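Side-chain contacts in Lin0012 protein (Listeria innocua, PDB 3K17), which is probably a GHMP-family phosphomevalonate kinase, using ATP in the mevalonate route to isopentenyl diphosphate: residues Val23-Ser26 / Gly27-Ala30; Thr176-Gln180 / Glu181-His185. All blocks are in the same frame, centred on the assembly; numbering follows the deposited sequence.

Contact 1: residues Val23-Ser26 / Gly27-Ala30; sequences VVES and GHTA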
loop_
_atom_site.group_PDB
_atom_site.type_symbol
_atom_site.label_atom_id
_atom_site.label_comp_id
_atom_site.label_asym_id
_atom_site.label_seq_id
_atom_site.Cartn_x
_atom_site.Cartn_y
_atom_site.Cartn_z
ATOM N N VAL A 23 -13.591 37.354 -6.306
ATOM C CA VAL A 23 -14.804 36.757 -5.781
ATOM C C VAL A 23 -14.562 35.573 -4.840
ATOM O O VAL A 23 -15.436 35.236 -4.047
ATOM C CB VAL A 23 -15.758 36.338 -6.936
ATOM C CG1 VAL A 23 -15.201 35.130 -7.685
ATOM C CG2 VAL A 23 -17.139 36.058 -6.385
ATOM N N VAL A 24 -13.386 34.953 -4.905
ATOM C CA VAL A 24 -13.116 33.829 -4.012
ATOM C C VAL A 24 -13.024 34.341 -2.578
ATOM O O VAL A 24 -13.249 33.597 -1.632
ATOM C CB VAL A 24 -11.799 33.081 -4.377
ATOM C CG1 VAL A 24 -11.816 32.683 -5.846
ATOM C CG2 VAL A 24 -10.590 33.954 -4.077
ATOM N N GLU A 25 -12.703 35.622 -2.424
ATOM C CA GLU A 25 -12.600 36.227 -1.097
ATOM C C GLU A 25 -13.994 36.430 -0.517
ATOM O O GLU A 25 -14.909 36.872 -1.216
ATOM C CB GLU A 25 -11.877 37.577 -1.171
ATOM C CG GLU A 25 -10.440 37.519 -1.704
ATOM C CD GLU A 25 -9.553 36.568 -0.921
ATOM O OE1 GLU A 25 -9.832 36.329 0.273
ATOM O OE2 GLU A 25 -8.565 36.069 -1.496
ATOM N N SER A 26 -14.148 36.111 0.765
ATOM C CA SER A 26 -15.428 36.248 1.443
ATOM C C SER A 26 -15.981 37.663 1.304
ATOM O O SER A 26 -15.234 38.634 1.290
ATOM C CB SER A 26 -15.277 35.904 2.928
ATOM O OG SER A 26 -14.795 34.578 3.099
ATOM N N GLY A 27 -17.298 37.771 1.190
ATOM C CA GLY A 27 -17.915 39.082 1.081
ATOM C C GLY A 27 -17.660 39.841 -0.206
ATOM O O GLY A 27 -18.171 40.947 -0.378
ATOM N N HIS A 28 -16.868 39.277 -1.114
ATOM C CA HIS A 28 -16.612 39.962 -2.372
ATOM C C HIS A 28 -17.699 39.623 -3.380
ATOM O O HIS A 28 -18.341 38.567 -3.296
ATOM C CB HIS A 28 -15.223 39.616 -2.904
ATOM C CG HIS A 28 -14.119 40.341 -2.201
ATOM N ND1 HIS A 28 -13.857 40.177 -0.858
ATOM C CD2 HIS A 28 -13.215 41.242 -2.653
ATOM C CE1 HIS A 28 -12.836 40.943 -0.514
ATOM N NE2 HIS A 28 -12.429 41.600 -1.585
ATOM N N THR A 29 -17.904 40.514 -4.341
ATOM C CA THR A 29 -18.971 40.323 -5.308
ATOM C C THR A 29 -18.572 40.177 -6.773
ATOM O O THR A 29 -17.621 40.805 -7.249
ATOM C CB THR A 29 -19.993 41.486 -5.200
ATOM O OG1 THR A 29 -20.410 41.625 -3.837
ATOM C CG2 THR A 29 -21.213 41.211 -6.056
ATOM N N ALA A 30 -19.327 39.345 -7.484
ATOM C CA ALA A 30 -19.107 39.135 -8.908
ATOM C C ALA A 30 -20.446 39.175 -9.623
ATOM O O ALA A 30 -21.495 38.949 -9.013
ATOM C CB ALA A 30 -18.423 37.786 -9.163
#
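His28 folds back over Glu25 at a type II beta turn running from Glu25 to His28, in the connection that leads from strand 7-18 into the antiparallel strand 29-35. The turn is closed by His28 N donating to Glu25 O (3.1 Å, N-H...O angle 153°). Gly27 sits at its third position with positive phi, a conformation that favours glycine. A second bond comes from the imidazole: ND1 of His28 gives its hydrogen to Ser26 O at 3.0 Å, nearly straight at 168°, with the acceptor close to the ring plane. His28 CG lies beside its own backbone N (chi1 -77°), which swings the ring back over the turn, where Glu25 CB lies over one face of the His28 ring, 3.6 Å from its centroid, a CH-pi contact. Other polar groups find partners outside the turn. Gly27 and His28 make backbone hydrogen bonds with Thr177, and Val24 O accepts from Gln180 NE2. Glu25 OE2 turns outward to a hydrogen bond with Tyr244 OH and a salt bridge with Lys237 NZ, while Ser26 OG is bonded to Gln180 N. Thr29 OG1 pairs with the hydroxyl of Thr176. The residues flanking the turn meet through apolar atoms: the CG2 branch of the buried Val23 lies 3.5 Å from Ala30 CB.

Contact 2: residues Thr176-Gln180 / Glu181-His185; sequences TTFDQ and EWVKH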
loop_
_atom_site.group_PDB
_atom_site.type_symbol
_atom_site.label_atom_id
_atom_site.label_comp_id
_atom_site.label_asym_id
_atom_site.label_seq_id
_atom_site.Cartn_x
_atom_site.Cartn_y
_atom_site.Cartn_z
ATOM N N THR A 176 -22.502 37.610 -4.013
ATOM C CA THR A 176 -21.578 38.005 -2.963
ATOM C C THR A 176 -21.239 36.787 -2.114
ATOM O O THR A 176 -22.082 36.252 -1.388
ATOM C CB THR A 176 -22.168 39.113 -2.077
ATOM O OG1 THR A 176 -22.476 40.248 -2.892
ATOM C CG2 THR A 176 -21.170 39.518 -0.998
ATOM N N THR A 177 -19.985 36.372 -2.214
ATOM C CA THR A 177 -19.467 35.197 -1.531
ATOM C C THR A 177 -19.692 35.153 -0.027
ATOM O O THR A 177 -19.411 36.114 0.685
ATOM C CB THR A 177 -17.957 35.051 -1.811
ATOM O OG1 THR A 177 -17.724 35.209 -3.218
ATOM C CG2 THR A 177 -17.456 33.678 -1.357
ATOM N N PHE A 178 -20.191 34.014 0.445
ATOM C CA PHE A 178 -20.446 33.804 1.863
ATOM C C PHE A 178 -19.116 33.723 2.602
ATOM O O PHE A 178 -18.055 33.644 1.980
ATOM C CB PHE A 178 -21.242 32.510 2.057
ATOM C CG PHE A 178 -20.576 31.291 1.462
ATOM C CD1 PHE A 178 -19.534 30.651 2.125
ATOM C CD2 PHE A 178 -20.998 30.784 0.237
ATOM C CE1 PHE A 178 -18.919 29.514 1.575
ATOM C CE2 PHE A 178 -20.390 29.651 -0.322
ATOM C CZ PHE A 178 -19.352 29.018 0.348
ATOM N N ASP A 179 -19.172 33.740 3.929
ATOM C CA ASP A 179 -17.965 33.670 4.744
ATOM C C ASP A 179 -17.387 32.259 4.676
ATOM O O ASP A 179 -17.809 31.365 5.408
ATOM C CB ASP A 179 -18.287 34.029 6.194
ATOM C CG ASP A 179 -17.041 34.269 7.021
ATOM O OD1 ASP A 179 -16.032 33.566 6.803
ATOM O OD2 ASP A 179 -17.079 35.154 7.899
ATOM N N GLN A 180 -16.412 32.086 3.790
ATOM C CA GLN A 180 -15.749 30.806 3.548
ATOM C C GLN A 180 -15.202 30.114 4.792
ATOM O O GLN A 180 -15.474 28.935 5.031
ATOM C CB GLN A 180 -14.610 31.013 2.550
ATOM C CG GLN A 180 -15.062 31.510 1.180
ATOM C CD GLN A 180 -15.125 30.396 0.148
ATOM O OE1 GLN A 180 -15.683 29.338 0.402
ATOM N NE2 GLN A 180 -14.555 30.639 -1.025
ATOM N N GLU A 181 -14.419 30.850 5.570
ATOM C CA GLU A 181 -13.812 30.321 6.781
ATOM C C GLU A 181 -14.895 29.926 7.787
ATOM O O GLU A 181 -14.777 28.916 8.487
ATOM C CB GLU A 181 -12.887 31.374 7.385
ATOM C CG GLU A 181 -11.706 30.803 8.133
ATOM C CD GLU A 181 -10.842 31.881 8.760
ATOM O OE1 GLU A 181 -11.364 32.653 9.596
ATOM O OE2 GLU A 181 -9.642 31.956 8.413
ATOM N N TRP A 182 -15.950 30.730 7.847
ATOM C CA TRP A 182 -17.064 30.477 8.750
ATOM C C TRP A 182 -17.672 29.110 8.432
ATOM O O TRP A 182 -17.969 28.328 9.326
ATOM C CB TRP A 182 -18.117 31.571 8.574
ATOM C CG TRP A 182 -19.287 31.478 9.498
ATOM C CD1 TRP A 182 -19.398 32.032 10.745
ATOM C CD2 TRP A 182 -20.531 30.823 9.238
ATOM N NE1 TRP A 182 -20.642 31.765 11.273
ATOM C CE2 TRP A 182 -21.356 31.025 10.368
ATOM C CE3 TRP A 182 -21.034 30.084 8.156
ATOM C CZ2 TRP A 182 -22.656 30.518 10.444
ATOM C CZ3 TRP A 182 -22.323 29.583 8.233
ATOM C CH2 TRP A 182 -23.122 29.802 9.370
ATOM N N VAL A 183 -17.843 28.827 7.143
ATOM C CA VAL A 183 -18.418 27.561 6.703
ATOM C C VAL A 183 -17.508 26.365 6.942
ATOM O O VAL A 183 -17.913 25.376 7.560
ATOM C CB VAL A 183 -18.768 27.600 5.198
ATOM C CG1 VAL A 183 -19.133 26.198 4.711
ATOM C CG2 VAL A 183 -19.938 28.554 4.956
ATOM N N LYS A 184 -16.279 26.456 6.448
ATOM C CA LYS A 184 -15.324 25.367 6.581
ATOM C C LYS A 184 -15.081 24.930 8.018
ATOM O O LYS A 184 -15.027 23.736 8.296
ATOM C CB LYS A 184 -14.002 25.750 5.912
ATOM C CG LYS A 184 -14.123 25.922 4.399
ATOM C CD LYS A 184 -12.859 26.515 3.793
ATOM C CE LYS A 184 -13.084 26.933 2.349
ATOM N NZ LYS A 184 -11.834 27.440 1.712
ATOM N N HIS A 185 -14.935 25.887 8.931
ATOM C CA HIS A 185 -14.694 25.558 10.333
ATOM C C HIS A 185 -15.852 24.769 10.913
ATOM O O HIS A 185 -15.650 23.777 11.610
ATOM C CB HIS A 185 -14.497 26.829 11.161
ATOM C CG HIS A 185 -13.242 27.577 10.837
ATOM N ND1 HIS A 185 -12.944 28.804 11.392
ATOM C CD2 HIS A 185 -12.207 27.273 10.020
ATOM C CE1 HIS A 185 -11.778 29.222 10.931
ATOM N NE2 HIS A 185 -11.310 28.312 10.096
#
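Asp179 lies across Trp182 at about a right angle, and its side chain can be followed atom by atom. Asp179 CB packs 3.4 Å from Trp182 CB. Asp179 CG, anti to the backbone N (chi1 -168°), is turned over the same methylene and stands 3.3 Å from Trp182 CB. At the tip the two oxygens differ: Asp179 OD2 keeps only a loose contact with Trp182 CB at 3.8 Å, whereas Asp179 OD1 accepts a hydrogen bond from Trp182 N at 3.0 Å with an N-H...O angle of 156°. The amide reaches OD1 from above the carboxylate, 58° out of its plane. By this bond Asp179 is the N-cap of helix 180-187, occupying an amide of the first turn that has no preceding helical carbonyl to use. The carboxylate at this helix end would be expected to interact favourably with the helix dipole. The regular i to i+4 ladder starts at the same residue, with Val183 N bonded to Asp179 O at 3.1 Å, and continues with Lys184 N on Gln180 O at 3.0 Å. On the buried side, Val183 CG2 meets Phe178 CD1 at 3.5 Å, the two side chains crossing almost perpendicularly beside Leu153 of helix 141-156. Gln180 NE2 is bonded to Gly159 O and to Val24 O, but Gln180 OE1, covered by this contact, has no polar partner in the model; across the turn it faces the aliphatic CE of Lys184 at 4.0 Å.

Overall arrangement
Contact 1 closes some 145 residues before contact 2 opens, yet their centres lie about 10 Å apart, because strand 29-35 pairs antiparallel with strand 172-176. The turn of contact 1 therefore sits against the chain leaving strand 172-176 for the helix of contact 2. Thr29 OG1 and Thr176 OG1 lie 2.7 Å apart, a probable hydrogen bond; Gly27 O packs 3.4 Å from Thr176 CG2, and Ser26 OG is 3.6 Å from Phe178 O. Thr177 OG1 probably bonds to Val23 O, although their 2.4 Å separation is short enough to be doubtful. Both contacts lie on the same side of the chain's centre, and together they join the strand pair 29-35/172-176 to helix 180-187.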